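Local structure of putative oxidoreductase with NAD(P)-binding Rossmann-fold domain (Clostridium difficile, 3UUW) at residues A[10-15]-A[61-66]; A[21-26]-A[52-57]; A[81-86]-A[91-96]; A[108-113]-A[118-123]. The protein probably works as an NAD(P)-dependent dehydrogenase of the GFO/IDH/MocA family, binding its dinucleotide cofactor through an N-terminal Rossmann-fold domain. All blocks are in the same frame, centred on the assembly; numbering follows the deposited sequence. Where two conformers were deposited one is given.

Interaction 1. Residues A[10-15]-A[61-66]; sequences GMIGLG and ESLAKK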
loop_
_atom_site.group_PDB
_atom_site.type_symbol
_atom_site.label_atom_id
_atom_site.label_comp_id
_atom_site.label_asym_id
_atom_site.label_seq_id
_atom_site.Cartn_x
_atom_site.Cartn_y
_atom_site.Cartn_z
ATOM N N GLY A 10 17.690 27.178 28.866
ATOM C CA GLY A 10 16.625 26.934 29.820
ATOM C C GLY A 10 15.359 26.677 29.036
ATOM O O GLY A 10 15.248 27.059 27.866
ATOM N N MET A 11 14.383 26.075 29.692
ATOM C CA MET A 11 13.087 25.830 29.093
ATOM C C MET A 11 12.010 26.463 29.950
ATOM O O MET A 11 12.034 26.320 31.172
ATOM C CB MET A 11 12.811 24.321 28.962
ATOM C CG MET A 11 11.509 24.003 28.262
ATOM S SD MET A 11 11.331 22.233 27.914
ATOM C CE MET A 11 12.544 22.003 26.637
ATOM N N ILE A 12 11.065 27.153 29.303
ATOM C CA ILE A 12 9.908 27.712 29.985
ATOM C C ILE A 12 8.647 27.114 29.383
ATOM O O ILE A 12 8.423 27.193 28.167
ATOM C CB ILE A 12 9.890 29.270 29.899
ATOM C CG1 ILE A 12 11.042 29.848 30.726
ATOM C CG2 ILE A 12 8.577 29.833 30.361
ATOM C CD1 ILE A 12 11.254 31.360 30.550
ATOM N N GLY A 13 7.800 26.548 30.248
ATOM C CA GLY A 13 6.567 25.891 29.823
ATOM C C GLY A 13 6.859 24.415 29.678
ATOM O O GLY A 13 7.607 24.004 28.788
ATOM N N LEU A 14 6.345 23.610 30.594
ATOM C CA LEU A 14 6.593 22.180 30.578
ATOM C C LEU A 14 5.290 21.406 30.371
ATOM O O LEU A 14 5.085 20.350 30.975
ATOM C CB LEU A 14 7.297 21.753 31.847
ATOM C CG LEU A 14 8.634 22.441 32.144
ATOM C CD1 LEU A 14 9.133 22.071 33.537
ATOM C CD2 LEU A 14 9.658 22.078 31.070
ATOM N N GLY A 15 4.466 21.919 29.460
ATOM C CA GLY A 15 3.179 21.322 29.095
ATOM C C GLY A 15 3.304 20.117 28.169
ATOM O O GLY A 15 4.385 19.574 27.977
ATOM N N GLU A 61 12.183 35.055 35.233
ATOM C CA GLU A 61 13.316 35.961 35.355
ATOM C C GLU A 61 14.560 35.304 35.931
ATOM O O GLU A 61 15.640 35.478 35.388
ATOM C CB GLU A 61 12.942 37.207 36.157
ATOM C CG GLU A 61 11.915 38.092 35.483
ATOM C CD GLU A 61 10.462 37.639 35.657
ATOM O OE1 GLU A 61 10.194 36.655 36.393
ATOM O OE2 GLU A 61 9.580 38.300 35.049
ATOM N N SER A 62 14.415 34.536 37.005
ATOM C CA SER A 62 15.572 33.884 37.615
ATOM C C SER A 62 16.234 32.896 36.664
ATOM O O SER A 62 17.453 32.753 36.661
ATOM C CB SER A 62 15.203 33.191 38.927
ATOM O OG SER A 62 14.249 32.175 38.734
ATOM N N LEU A 63 15.434 32.197 35.866
ATOM C CA LEU A 63 16.002 31.251 34.914
ATOM C C LEU A 63 16.724 31.995 33.790
ATOM O O LEU A 63 17.859 31.661 33.444
ATOM C CB LEU A 63 14.919 30.345 34.334
ATOM C CG LEU A 63 15.344 29.348 33.246
ATOM C CD1 LEU A 63 16.456 28.375 33.748
ATOM C CD2 LEU A 63 14.119 28.584 32.751
ATOM N N ALA A 64 16.058 32.998 33.225
ATOM C CA ALA A 64 16.598 33.740 32.089
ATOM C C ALA A 64 17.948 34.363 32.402
ATOM O O ALA A 64 18.811 34.422 31.543
ATOM C CB ALA A 64 15.619 34.804 31.626
ATOM N N LYS A 65 18.115 34.841 33.633
ATOM C CA LYS A 65 19.373 35.467 34.065
ATOM C C LYS A 65 20.560 34.504 34.072
ATOM O O LYS A 65 21.717 34.941 34.095
ATOM C CB LYS A 65 19.201 36.113 35.449
ATOM C CG LYS A 65 18.349 37.360 35.401
ATOM C CD LYS A 65 17.929 37.842 36.785
ATOM C CE LYS A 65 16.979 39.033 36.663
ATOM N NZ LYS A 65 16.373 39.434 37.969
ATOM N N LYS A 66 20.277 33.205 34.062
ATOM C CA LYS A 66 21.315 32.180 34.064
ATOM C C LYS A 66 21.467 31.459 32.718
ATOM O O LYS A 66 22.186 30.472 32.651
ATOM C CB LYS A 66 20.995 31.132 35.137
ATOM C CG LYS A 66 21.021 31.645 36.559
ATOM C CD LYS A 66 22.419 32.038 36.997
ATOM C CE LYS A 66 22.447 32.353 38.481
ATOM N NZ LYS A 66 23.828 32.556 38.965
#
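The M11 peptide, bonded through its backbone to G36 and F38 of strand 33-38, receives the side chain of L63, whose CD2 packs 3.5 Å from M11 O. No hydrogen bond crosses between the two segments; the polar backbone of strand 8-12 is spent on its neighbours in the sheet, G10 and I12 bonding to the strand that holds F71. L63 therefore lies against a peptide group that the sheet already holds in place. With its CG anti to the backbone N (chi1 176°), L63 reaches away from helix 60-64 and spreads both methyls on the strand. CD1 stands 4.2 Å from the CA of G10, a residue with no side chain to hold it off, while CD2 also touches CG1 of I12 at 3.9 Å. I12 and L63 lie alongside one another, pointing in opposite senses. Strand 8-12 is the first strand of the Rossmann fold and runs directly into a glycine-rich turn, where G13 and G15 fit the GxGxxA pattern of dinucleotide-binding proteins; G15 is the N-cap of helix 16-26. M11 turns away from L63 and packs under that helix on A18, Y22, L23 and L26, so helices 16-26 and 60-64 cover the two faces of the strand. On the side of L63, I12 also meets L86 of helix 79-88, and F57 packs against L63 from the preceding loop.

Interaction 2. Residues A[21-26]-A[52-57]; sequences AYLPIL and YRIMPF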
loop_
_atom_site.group_PDB
_atom_site.type_symbol
_atom_site.label_atom_id
_atom_site.label_comp_id
_atom_site.label_asym_id
_atom_site.label_seq_id
_atom_site.Cartn_x
_atom_site.Cartn_y
_atom_site.Cartn_z
ATOM N N ALA A 21 7.478 16.745 22.376
ATOM C CA ALA A 21 8.183 17.235 21.155
ATOM C C ALA A 21 9.546 17.843 21.373
ATOM O O ALA A 21 10.324 17.975 20.388
ATOM C CB ALA A 21 7.308 18.259 20.422
ATOM N N TYR A 22 9.847 18.260 22.616
ATOM C CA TYR A 22 11.113 18.942 22.920
ATOM C C TYR A 22 11.975 18.293 23.979
ATOM O O TYR A 22 13.161 18.019 23.706
ATOM C CB TYR A 22 10.866 20.413 23.236
ATOM C CG TYR A 22 10.333 21.139 22.036
ATOM C CD1 TYR A 22 11.192 21.567 21.034
ATOM C CD2 TYR A 22 8.967 21.314 21.849
ATOM C CE1 TYR A 22 10.711 22.229 19.905
ATOM C CE2 TYR A 22 8.467 21.966 20.721
ATOM C CZ TYR A 22 9.337 22.407 19.751
ATOM O OH TYR A 22 8.863 23.061 18.625
ATOM N N LEU A 23 11.408 18.025 25.164
ATOM C CA LEU A 23 12.156 17.393 26.253
ATOM C C LEU A 23 12.851 16.112 25.802
ATOM O O LEU A 23 14.045 15.921 26.125
ATOM C CB LEU A 23 11.271 17.179 27.496
ATOM C CG LEU A 23 11.063 18.447 28.332
ATOM C CD1 LEU A 23 9.917 18.323 29.312
ATOM C CD2 LEU A 23 12.381 18.841 29.044
ATOM N N PRO A 24 12.159 15.256 25.012
ATOM C CA PRO A 24 12.859 14.013 24.655
ATOM C C PRO A 24 14.156 14.206 23.878
ATOM O O PRO A 24 15.036 13.354 23.942
ATOM C CB PRO A 24 11.820 13.253 23.830
ATOM C CG PRO A 24 10.497 13.730 24.394
ATOM C CD PRO A 24 10.737 15.203 24.588
ATOM N N ILE A 25 14.284 15.307 23.158
ATOM C CA ILE A 25 15.542 15.561 22.437
ATOM C C ILE A 25 16.514 16.437 23.240
ATOM O O ILE A 25 17.738 16.149 23.289
ATOM C CB ILE A 25 15.293 16.104 21.015
ATOM C CG1 ILE A 25 14.310 17.253 21.031
ATOM C CG2 ILE A 25 14.795 14.997 20.131
ATOM C CD1 ILE A 25 13.759 17.661 19.646
ATOM N N LEU A 26 15.996 17.467 23.908
ATOM C CA LEU A 26 16.856 18.431 24.567
ATOM C C LEU A 26 17.456 17.920 25.866
ATOM O O LEU A 26 18.475 18.435 26.303
ATOM C CB LEU A 26 16.118 19.755 24.795
ATOM C CG LEU A 26 15.742 20.511 23.519
ATOM C CD1 LEU A 26 14.880 21.704 23.890
ATOM C CD2 LEU A 26 17.012 20.932 22.713
ATOM N N TYR A 52 14.164 14.297 34.940
ATOM C CA TYR A 52 15.290 14.507 34.033
ATOM C C TYR A 52 16.568 15.052 34.673
ATOM O O TYR A 52 17.553 15.320 33.955
ATOM C CB TYR A 52 14.884 15.465 32.940
ATOM C CG TYR A 52 13.923 14.932 31.916
ATOM C CD1 TYR A 52 14.317 13.954 31.029
ATOM C CD2 TYR A 52 12.645 15.469 31.787
ATOM C CE1 TYR A 52 13.463 13.483 30.060
ATOM C CE2 TYR A 52 11.780 15.019 30.809
ATOM C CZ TYR A 52 12.201 14.026 29.942
ATOM O OH TYR A 52 11.363 13.548 28.965
ATOM N N ARG A 53 16.551 15.225 35.996
ATOM C CA ARG A 53 17.698 15.730 36.744
ATOM C C ARG A 53 18.102 17.120 36.286
ATOM O O ARG A 53 19.285 17.423 36.131
ATOM C CB ARG A 53 18.882 14.767 36.676
ATOM C CG ARG A 53 18.602 13.399 37.324
ATOM C CD ARG A 53 19.574 12.312 36.779
ATOM N NE ARG A 53 19.431 12.213 35.331
ATOM C CZ ARG A 53 18.457 11.557 34.698
ATOM N NH1 ARG A 53 17.528 10.890 35.374
ATOM N NH2 ARG A 53 18.406 11.587 33.372
ATOM N N ILE A 54 17.090 17.942 36.072
ATOM C CA ILE A 54 17.245 19.323 35.679
ATOM C C ILE A 54 16.900 20.169 36.901
ATOM O O ILE A 54 16.052 19.787 37.710
ATOM C CB ILE A 54 16.292 19.700 34.519
ATOM C CG1 ILE A 54 16.602 18.886 33.260
ATOM C CG2 ILE A 54 16.452 21.166 34.154
ATOM C CD1 ILE A 54 15.541 19.036 32.169
ATOM N N MET A 55 17.551 21.317 37.014
ATOM C CA MET A 55 17.320 22.229 38.128
ATOM C C MET A 55 16.016 22.996 37.909
ATOM O O MET A 55 15.847 23.634 36.877
ATOM C CB MET A 55 18.483 23.222 38.227
ATOM C CG MET A 55 18.358 24.250 39.343
ATOM S SD MET A 55 18.370 23.519 40.991
ATOM C CE MET A 55 19.999 22.777 41.013
ATOM N N PRO A 56 15.077 22.918 38.867
ATOM C CA PRO A 56 13.855 23.724 38.746
ATOM C C PRO A 56 14.111 25.170 39.177
ATOM O O PRO A 56 14.835 25.413 40.164
ATOM C CB PRO A 56 12.887 23.054 39.711
ATOM C CG PRO A 56 13.741 22.416 40.735
ATOM C CD PRO A 56 15.052 22.058 40.064
ATOM N N PHE A 57 13.522 26.117 38.455
ATOM C CA PHE A 57 13.616 27.540 38.793
ATOM C C PHE A 57 12.234 28.066 39.201
ATOM O O PHE A 57 11.204 27.559 38.762
ATOM C CB PHE A 57 14.200 28.347 37.629
ATOM C CG PHE A 57 15.711 28.300 37.548
ATOM C CD1 PHE A 57 16.369 27.142 37.169
ATOM C CD2 PHE A 57 16.469 29.416 37.866
ATOM C CE1 PHE A 57 17.757 27.097 37.105
ATOM C CE2 PHE A 57 17.860 29.383 37.800
ATOM C CZ PHE A 57 18.507 28.224 37.423
#
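L23 and Y52 make most of this contact, and its character is apolar. The leucine lies against the phenol end of the tyrosine ring: L23 CB is 3.9 Å from Y52 OH and 4.0 Å from Y52 CE2, and L23 CD1 approaches the same CE2 at 4.1 Å. The leucine comes at a slant to the ring. Y52 keeps its CG beside the backbone N (chi1 -72°), and from there its ring extends toward helix 16-26. A looser second touch joins L23 CD2 to I54 CD1 at 4.4 Å; both residues also rest on F34 of strand 33-38. Helix 16-26 follows the glycine-rich turn of the Rossmann fold and helix 42-52 follows the next strand, so L23 joins the first of these helices to the C-terminal end of the second and to the loop after it. Hydrogen bonding is confined to the individual segments and their surroundings. In the helix, P24 has no N-H to give, the chain kinks, and Y22 O accepts from both I25 N, at 3.0 Å, and L26 N, at 2.9 Å. Beyond Y52 the chain leaves helix 42-52 through a Schellman motif, R53 taking a positive phi of 60°. This turn lies at a subunit interface, where the R53 guanidinium hydrogen-bonds to T27 O, S29 OG and Y52 O of the second subunit.

Interaction 3. Residues A[81-86]-A[91-96]; sequences EIIKIL and VHVYVD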
loop_
_atom_site.group_PDB
_atom_site.type_symbol
_atom_site.label_atom_id
_atom_site.label_comp_id
_atom_site.label_asym_id
_atom_site.label_seq_id
_atom_site.Cartn_x
_atom_site.Cartn_y
_atom_site.Cartn_z
ATOM N N GLU A 81 4.017 38.864 26.257
ATOM C CA GLU A 81 4.595 39.367 27.491
ATOM C C GLU A 81 5.846 38.610 27.919
ATOM O O GLU A 81 6.787 39.223 28.406
ATOM C CB GLU A 81 3.578 39.393 28.637
ATOM C CG GLU A 81 2.447 40.402 28.420
ATOM C CD GLU A 81 2.914 41.865 28.262
ATOM O OE1 GLU A 81 4.075 42.191 28.615
ATOM O OE2 GLU A 81 2.096 42.704 27.799
ATOM N N ILE A 82 5.863 37.292 27.761
ATOM C CA ILE A 82 7.037 36.533 28.161
ATOM C C ILE A 82 8.235 36.862 27.271
ATOM O O ILE A 82 9.326 37.087 27.769
ATOM C CB ILE A 82 6.795 35.005 28.186
ATOM C CG1 ILE A 82 5.751 34.633 29.245
ATOM C CG2 ILE A 82 8.114 34.274 28.438
ATOM C CD1 ILE A 82 5.359 33.144 29.230
ATOM N N ILE A 83 8.036 36.902 25.955
ATOM C CA ILE A 83 9.160 37.147 25.050
ATOM C C ILE A 83 9.756 38.547 25.246
ATOM O O ILE A 83 10.956 38.715 25.123
ATOM C CB ILE A 83 8.776 36.897 23.580
ATOM C CG1 ILE A 83 8.359 35.435 23.396
ATOM C CG2 ILE A 83 9.966 37.240 22.643
ATOM C CD1 ILE A 83 7.775 35.090 21.994
ATOM N N LYS A 84 8.918 39.533 25.553
ATOM C CA LYS A 84 9.406 40.873 25.801
ATOM C C LYS A 84 10.373 40.841 26.997
ATOM O O LYS A 84 11.461 41.392 26.924
ATOM C CB LYS A 84 8.224 41.828 26.001
ATOM C CG LYS A 84 8.561 43.291 26.106
ATOM C CD LYS A 84 7.337 44.163 25.718
ATOM C CE LYS A 84 6.003 43.622 26.287
ATOM N NZ LYS A 84 4.855 44.587 26.174
ATOM N N ILE A 85 9.991 40.154 28.073
ATOM C CA ILE A 85 10.868 39.991 29.250
ATOM C C ILE A 85 12.202 39.306 28.890
ATOM O O ILE A 85 13.286 39.775 29.263
ATOM C CB ILE A 85 10.161 39.170 30.339
ATOM C CG1 ILE A 85 9.002 39.976 30.942
ATOM C CG2 ILE A 85 11.153 38.724 31.423
ATOM C CD1 ILE A 85 8.074 39.152 31.813
ATOM N N LEU A 86 12.116 38.216 28.133
ATOM C CA LEU A 86 13.289 37.418 27.788
ATOM C C LEU A 86 14.288 38.168 26.919
ATOM O O LEU A 86 15.475 38.175 27.196
ATOM C CB LEU A 86 12.851 36.122 27.083
ATOM C CG LEU A 86 12.046 35.136 27.941
ATOM C CD1 LEU A 86 11.604 33.887 27.122
ATOM C CD2 LEU A 86 12.870 34.721 29.159
ATOM N N VAL A 91 18.394 37.099 26.226
ATOM C CA VAL A 91 18.410 35.689 25.836
ATOM C C VAL A 91 17.746 35.483 24.474
ATOM O O VAL A 91 16.732 36.096 24.179
ATOM C CB VAL A 91 17.743 34.771 26.888
ATOM C CG1 VAL A 91 18.410 34.951 28.274
ATOM C CG2 VAL A 91 16.270 35.028 26.983
ATOM N N HIS A 92 18.331 34.596 23.669
ATOM C CA HIS A 92 17.741 34.170 22.394
ATOM C C HIS A 92 16.505 33.364 22.729
ATOM O O HIS A 92 16.440 32.698 23.781
ATOM C CB HIS A 92 18.677 33.270 21.602
ATOM C CG HIS A 92 20.018 33.863 21.329
ATOM N ND1 HIS A 92 20.266 34.686 20.252
ATOM C CD2 HIS A 92 21.187 33.747 21.991
ATOM C CE1 HIS A 92 21.535 35.041 20.258
ATOM N NE2 HIS A 92 22.118 34.486 21.302
ATOM N N VAL A 93 15.511 33.386 21.847
ATOM C CA VAL A 93 14.256 32.706 22.142
ATOM C C VAL A 93 13.761 31.860 20.992
ATOM O O VAL A 93 13.698 32.328 19.855
ATOM C CB VAL A 93 13.170 33.714 22.486
ATOM C CG1 VAL A 93 11.810 32.999 22.735
ATOM C CG2 VAL A 93 13.586 34.517 23.712
ATOM N N TYR A 94 13.519 30.591 21.287
ATOM C CA TYR A 94 12.782 29.699 20.397
ATOM C C TYR A 94 11.378 29.545 20.972
ATOM O O TYR A 94 11.213 29.239 22.157
ATOM C CB TYR A 94 13.453 28.335 20.313
ATOM C CG TYR A 94 12.708 27.297 19.498
ATOM C CD1 TYR A 94 11.592 26.602 20.025
ATOM C CD2 TYR A 94 13.103 27.004 18.188
ATOM C CE1 TYR A 94 10.916 25.648 19.266
ATOM C CE2 TYR A 94 12.435 26.052 17.428
ATOM C CZ TYR A 94 11.342 25.382 17.968
ATOM O OH TYR A 94 10.702 24.431 17.189
ATOM N N VAL A 95 10.357 29.759 20.151
ATOM C CA VAL A 95 8.963 29.663 20.626
ATOM C C VAL A 95 8.122 28.868 19.623
ATOM O O VAL A 95 8.332 28.951 18.412
ATOM C CB VAL A 95 8.356 31.101 20.873
ATOM C CG1 VAL A 95 8.242 31.877 19.552
ATOM C CG2 VAL A 95 7.041 31.028 21.523
ATOM N N ASP A 96 7.173 28.085 20.127
ATOM C CA ASP A 96 6.219 27.426 19.237
ATOM C C ASP A 96 5.354 28.450 18.519
ATOM O O ASP A 96 5.175 29.591 18.992
ATOM C CB ASP A 96 5.353 26.443 19.990
ATOM C CG ASP A 96 6.094 25.160 20.267
ATOM O OD1 ASP A 96 6.563 24.500 19.284
ATOM O OD2 ASP A 96 6.216 24.817 21.449
#
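L86 O receives the hydrogen bond from V91 N that closes the turn between helix 79-88 and strand 92-95. It is long at 3.3 Å but nearly straight, with an N-H...O angle of 168°, and the donor stands tilted from the carbonyl plane. The V91 side chain closes in on the same group: CG2, set between the backbone N and the carbonyl carbon, lies 3.3 Å from L86 O and 3.6 Å from L86 CB. Two residues on, V93 CG2 meets L86 CB at 3.8 Å, the side chains of L86 and V93 lying roughly perpendicular. Farther still, I83 CD1 sits near both methyls of V95, 4.1 Å from CG1. V91, just before the strand, and V93 and V95 within it thus turn their side chains to a helix face made by I83 and L86. Helix and strand run nearly antiparallel, at 159° with their axes 9.2 Å apart, as expected for the second half of the beta-alpha-beta unit 69-72, 79-88, 92-95 of the Rossmann fold. Around this first shell, L86 is backed by I60 and A64 of helix 60-64, and I83 is wedged between L72 and L120 of the flanking strands. V93 is fixed by backbone bonds to N119 and M121.

Interaction 4. Residues A[108-113]-A[118-123]; sequences ELIELS and LNLMVG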
loop_
_atom_site.group_PDB
_atom_site.type_symbol
_atom_site.label_atom_id
_atom_site.label_comp_id
_atom_site.label_asym_id
_atom_site.label_seq_id
_atom_site.Cartn_x
_atom_site.Cartn_y
_atom_site.Cartn_z
ATOM N N GLU A 108 6.622 43.739 16.654
ATOM C CA GLU A 108 7.265 44.471 17.734
ATOM C C GLU A 108 8.371 43.628 18.370
ATOM O O GLU A 108 9.468 44.121 18.630
ATOM C CB GLU A 108 6.252 44.887 18.797
ATOM C CG GLU A 108 6.869 45.719 19.922
ATOM C CD GLU A 108 5.950 45.919 21.099
ATOM O OE1 GLU A 108 4.726 45.712 20.959
ATOM O OE2 GLU A 108 6.460 46.316 22.177
ATOM N N LEU A 109 8.075 42.354 18.602
ATOM C CA LEU A 109 9.047 41.426 19.183
ATOM C C LEU A 109 10.248 41.222 18.255
ATOM O O LEU A 109 11.371 41.167 18.712
ATOM C CB LEU A 109 8.415 40.098 19.532
ATOM C CG LEU A 109 7.286 40.108 20.579
ATOM C CD1 LEU A 109 6.611 38.733 20.634
ATOM C CD2 LEU A 109 7.834 40.562 21.957
ATOM N N ILE A 110 9.989 41.118 16.956
ATOM C CA ILE A 110 11.063 40.949 15.975
ATOM C C ILE A 110 12.017 42.131 16.045
ATOM O O ILE A 110 13.262 41.964 16.055
ATOM C CB ILE A 110 10.505 40.726 14.534
ATOM C CG1 ILE A 110 9.872 39.323 14.438
ATOM C CG2 ILE A 110 11.633 40.907 13.465
ATOM C CD1 ILE A 110 8.830 39.190 13.273
ATOM N N GLU A 111 11.470 43.344 16.096
ATOM C CA GLU A 111 12.339 44.510 16.151
ATOM C C GLU A 111 13.135 44.545 17.445
ATOM O O GLU A 111 14.330 44.867 17.425
ATOM C CB GLU A 111 11.563 45.803 15.938
ATOM C CG GLU A 111 10.988 45.911 14.532
ATOM C CD GLU A 111 12.033 45.676 13.439
ATOM O OE1 GLU A 111 13.129 46.269 13.534
ATOM O OE2 GLU A 111 11.746 44.899 12.492
ATOM N N LEU A 112 12.502 44.194 18.551
ATOM C CA LEU A 112 13.220 44.123 19.836
ATOM C C LEU A 112 14.382 43.122 19.741
ATOM O O LEU A 112 15.516 43.434 20.140
ATOM C CB LEU A 112 12.268 43.767 20.981
ATOM C CG LEU A 112 12.880 43.683 22.377
ATOM C CD1 LEU A 112 13.593 44.976 22.752
ATOM C CD2 LEU A 112 11.795 43.334 23.418
ATOM N N SER A 113 14.140 41.968 19.134
ATOM C CA SER A 113 15.189 40.951 18.999
ATOM C C SER A 113 16.362 41.472 18.152
ATOM O O SER A 113 17.522 41.306 18.500
ATOM C CB SER A 113 14.609 39.646 18.428
ATOM O OG SER A 113 14.401 39.710 17.010
ATOM N N LEU A 118 19.647 39.416 18.973
ATOM C CA LEU A 118 19.216 38.107 19.437
ATOM C C LEU A 118 18.346 37.418 18.390
ATOM O O LEU A 118 17.662 38.076 17.603
ATOM C CB LEU A 118 18.403 38.258 20.719
ATOM C CG LEU A 118 19.153 38.845 21.904
ATOM C CD1 LEU A 118 18.158 39.169 23.028
ATOM C CD2 LEU A 118 20.255 37.898 22.396
ATOM N N ASN A 119 18.395 36.091 18.372
ATOM C CA ASN A 119 17.573 35.306 17.477
ATOM C C ASN A 119 16.245 35.005 18.145
ATOM O O ASN A 119 16.200 34.574 19.316
ATOM C CB ASN A 119 18.254 33.982 17.118
ATOM C CG ASN A 119 19.478 34.171 16.251
ATOM O OD1 ASN A 119 19.540 35.117 15.453
ATOM N ND2 ASN A 119 20.460 33.268 16.393
ATOM N N LEU A 120 15.181 35.311 17.423
ATOM C CA LEU A 120 13.809 34.996 17.839
ATOM C C LEU A 120 13.306 34.094 16.734
ATOM O O LEU A 120 13.108 34.561 15.610
ATOM C CB LEU A 120 12.970 36.281 17.941
ATOM C CG LEU A 120 11.478 36.118 18.247
ATOM C CD1 LEU A 120 11.254 35.365 19.533
ATOM C CD2 LEU A 120 10.799 37.520 18.278
ATOM N N MET A 121 13.180 32.799 17.033
ATOM C CA MET A 121 12.796 31.794 16.041
ATOM C C MET A 121 11.463 31.152 16.400
ATOM O O MET A 121 11.238 30.788 17.564
ATOM C CB MET A 121 13.848 30.699 15.992
ATOM C CG MET A 121 13.702 29.721 14.855
ATOM S SD MET A 121 15.008 28.473 14.968
ATOM C CE MET A 121 14.717 27.595 13.417
ATOM N N VAL A 122 10.605 30.969 15.392
ATOM C CA VAL A 122 9.317 30.302 15.558
ATOM C C VAL A 122 9.440 28.869 15.059
ATOM O O VAL A 122 10.049 28.593 14.009
ATOM C CB VAL A 122 8.184 31.056 14.835
ATOM C CG1 VAL A 122 6.889 30.273 14.891
ATOM C CG2 VAL A 122 8.028 32.483 15.466
ATOM N N GLY A 123 8.840 27.954 15.825
ATOM C CA GLY A 123 8.984 26.524 15.612
ATOM C C GLY A 123 8.173 25.903 14.504
ATOM O O GLY A 123 7.269 25.047 14.750
HETATM O O HOH W 1 15.334 37.555 15.356
#
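The first torsion of S113 (chi1 78°) swings OG between the backbone N and the carbonyl carbon, within reach of I110 O and of a water, while CB, directed at the strand by the helix backbone, packs on L120 CB at 3.8 Å. In L120 the CG lies anti to the backbone N (chi1 175°), and the side chain extends up the helix until CD2 meets the previous turn, 3.7 Å from L109 CB and equally close to L109 O. I110 CG1 flanks the same methyl more loosely, so L120 CD2 rests on the backbone and inner side chains of one helical turn.

Polar atoms join the segments at two points. L118 N donates to S113 O at 2.9 Å in an almost straight bond of 170°, which closes the turn between helix and strand. The S113 hydroxyl donates to I110 O, 2.7 Å from OG, and accepts from the water 2.9 Å from OG; the water in turn accepts from L120 N, 3.1 Å away. This water bridge links a helix side chain to a strand N-H, and using the hydroxyl as both donor and acceptor fixes its rotation.

The contact belongs to the beta-alpha-beta unit formed by strand 92-95, helix 103-116 and strand 120-122, the last strand lying at one edge of the parallel sheet within this chain. L120 also packs on V93 of strand 92-95 and I83 of helix 79-88, N119 and M121 bond to strand 92-95 through their backbones, and M121 turns to the other face, against I272 and F276 of helix 269-281.

All four contacts lie in the Rossmann-fold domain, whose parallel sheet runs in the order 33-38, 8-12, 69-72, 92-95, 120-122. Interaction 2 is nested inside the chain loop closed by interaction 1, and interactions 3 and 4 follow in series. The centres of interactions 1 and 2 are about 11 Å apart. Those of interactions 1 and 3 are about 10 Å apart. Interactions 3 and 4, whose strands are paired neighbours, have centres about 8 Å apart. Interactions 1, 3 and 4 place helices on one face of the sheet; interaction 2 is on the other. There Y22 OH probably hydrogen-bonds to Y94 OH and D96 OD1, linking helix 16-26 to strand 92-95 and the residue after it.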